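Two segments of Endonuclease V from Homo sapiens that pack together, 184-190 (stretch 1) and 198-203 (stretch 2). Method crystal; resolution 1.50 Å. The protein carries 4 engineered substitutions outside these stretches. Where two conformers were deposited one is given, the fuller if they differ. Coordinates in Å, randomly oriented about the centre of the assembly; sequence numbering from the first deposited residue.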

# COMPACT_ATOMS: atom_id res chain seq x y z
N VAL A 184 -1.35 8.38 16.46
CA VAL A 184 -0.35 8.40 15.39
C VAL A 184 -0.89 7.57 14.24
O VAL A 184 -1.20 6.38 14.40
N LEU A 185 -1.03 8.19 13.07
CA LEU A 185 -1.68 7.59 11.92
C LEU A 185 -0.69 6.95 10.96
O LEU A 185 -1.08 6.11 10.14
N GLY A 186 0.58 7.34 11.04
CA GLY A 186 1.57 6.80 10.14
C GLY A 186 2.92 7.42 10.43
O GLY A 186 3.10 8.11 11.44
N MET A 187 3.86 7.17 9.53
CA MET A 187 5.21 7.71 9.64
C MET A 187 5.66 8.22 8.29
O MET A 187 5.37 7.61 7.26
N ALA A 188 6.39 9.33 8.29
CA ALA A 188 7.09 9.77 7.10
C ALA A 188 8.45 9.11 7.14
O ALA A 188 9.13 9.15 8.18
N LEU A 189 8.86 8.51 6.04
CA LEU A 189 10.09 7.73 6.00
C LEU A 189 10.95 8.21 4.85
O LEU A 189 10.50 8.27 3.71
N ARG A 190 12.19 8.57 5.16
CA ARG A 190 13.16 8.78 4.09
C ARG A 190 13.64 7.40 3.64
O ARG A 190 14.24 6.65 4.41
N PRO A 198 9.83 12.19 1.42
CA PRO A 198 9.62 10.94 2.14
C PRO A 198 8.46 10.14 1.55
O PRO A 198 7.67 10.63 0.73
N LEU A 199 8.39 8.88 1.97
CA LEU A 199 7.19 8.09 1.78
C LEU A 199 6.33 8.20 3.02
O LEU A 199 6.81 8.47 4.12
N TYR A 200 5.03 7.99 2.86
CA TYR A 200 4.10 8.06 3.98
C TYR A 200 3.58 6.65 4.23
O TYR A 200 2.85 6.08 3.40
N ILE A 201 3.96 6.08 5.37
CA ILE A 201 3.73 4.68 5.68
C ILE A 201 2.63 4.58 6.73
O ILE A 201 2.65 5.32 7.72
N SER A 202 1.69 3.65 6.53
CA SER A 202 0.70 3.41 7.56
C SER A 202 0.34 1.94 7.59
O SER A 202 0.58 1.20 6.62
N VAL A 203 -0.18 1.50 8.73
CA VAL A 203 -0.58 0.11 8.89
C VAL A 203 -1.78 -0.17 8.01
O VAL A 203 -2.77 0.58 8.02

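What holds the two stretches together? Four backbone hydrogen bonds do, drawn between antiparallel strands. M187 and I201 form one reciprocal pair, with M187 N donating to I201 O at 2.9 Å and I201 N donating to M187 O at 2.8 Å, the latter almost straight at 177°. Two residues along, L189 N reaches L199 O and L199 N reaches L189 O, each at 2.8 Å. Between these pairs, A188 and Y200 face each other without a hydrogen bond of their own; instead, CA-H...O contacts run from A188 CA to L199 O at 3.3 Å and from Y200 CA to M187 O at 3.5 Å.

Does the pairing continue beyond M187 and I201? Here a water takes over. It donates to L185 O at 2.8 Å and accepts from V203 N at 2.9 Å, joining the strands where no direct hydrogen bond links them. Nearby, the CB of S202 lies 3.3 Å from L185 O, while its OG, in the p rotamer, is hydrogen-bonded elsewhere in the structure. G186 fits closely against the neighbouring strand, its CA 3.0 Å from I201 O. A CB on this residue would point toward stretch 2 and fall about 2.5 Å from that oxygen, a clash, so the lack of a side chain permits the close approach.

Which side chains share a face of the sheet with A188? Y200 does, and P198 leans in beside them. The Y200 side chain, m at chi1 with chi2 near -83°, brings CE1 to 4.0 Å from A188 CB, which meets the ring obliquely. The P198 CB points toward stretch 1 and sits 4.1 Å from A188 CB, so the small alanine methyl touches both the aromatic ring and the proline. The hydroxyl of Y200 finds its polar partner elsewhere in the structure.

What packs on the other face? M187, L189, L199 and I201 project there, and the apolar side-chain contact on this face is diagonal: L189 CB lies 4.1 Å from I201 CG1. L189 adopts t, p and I201 adopts m, m. L199, itself buried, has the m, t rotamer and projects to the same face. M187 is m at all three chi angles, and the end of its side chain leads away from stretch 2. Beyond the paired residues, the CA-to-CB bond of R190 points away from stretch 2, and its side chain, t at chi1 to chi3, adds little to the packing.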

# COMPACT_ATOMS: atom_id res chain seq x y z
CB VAL A 184 1.02 7.90 15.86
CG1 VAL A 184 1.98 7.86 14.67
CG2 VAL A 184 1.59 8.82 16.93
CB LEU A 185 -2.44 8.68 11.17
CG LEU A 185 -3.47 9.42 12.02
CD1 LEU A 185 -4.04 10.61 11.26
CD2 LEU A 185 -4.58 8.47 12.43
CB MET A 187 6.19 6.61 10.09
CG MET A 187 5.78 5.90 11.37
SD MET A 187 6.26 6.86 12.81
CE MET A 187 7.94 7.15 12.31
CB ALA A 188 7.23 11.30 7.08
CB LEU A 189 9.76 6.25 5.77
CG LEU A 189 10.94 5.36 5.37
CD1 LEU A 189 11.94 5.24 6.52
CD2 LEU A 189 10.44 3.98 4.91
CB ARG A 190 14.33 9.65 4.55
CG ARG A 190 15.34 9.86 3.44
CD ARG A 190 16.22 11.06 3.75
NE ARG A 190 17.17 11.35 2.68
CZ ARG A 190 17.79 12.52 2.53
NH1 ARG A 190 17.52 13.52 3.37
NH2 ARG A 190 18.65 12.70 1.55
CB PRO A 198 9.27 11.40 3.56
CG PRO A 198 8.64 12.74 3.36
CD PRO A 198 9.33 13.36 2.17
CB LEU A 199 7.55 6.62 1.59
CG LEU A 199 8.66 6.28 0.61
CD1 LEU A 199 8.95 4.78 0.71
CD2 LEU A 199 8.26 6.65 -0.79
CB TYR A 200 2.99 9.07 3.72
CG TYR A 200 3.58 10.44 3.54
CD1 TYR A 200 3.89 11.24 4.64
CD2 TYR A 200 3.91 10.92 2.28
CE1 TYR A 200 4.45 12.48 4.48
CE2 TYR A 200 4.48 12.17 2.12
CZ TYR A 200 4.75 12.95 3.23
OH TYR A 200 5.32 14.19 3.08
CB ILE A 201 5.02 4.03 6.23
CG1 ILE A 201 6.21 4.30 5.29
CG2 ILE A 201 4.79 2.53 6.50
CD1 ILE A 201 5.98 3.89 3.87
CB SER A 202 -0.52 4.31 7.38
OG SER A 202 -1.15 4.04 6.13
CB VAL A 203 -0.93 -0.19 10.35
CG1 VAL A 203 -1.57 -1.57 10.47
CG2 VAL A 203 0.31 -0.08 11.23
O HOH W 1 -0.37 3.44 10.82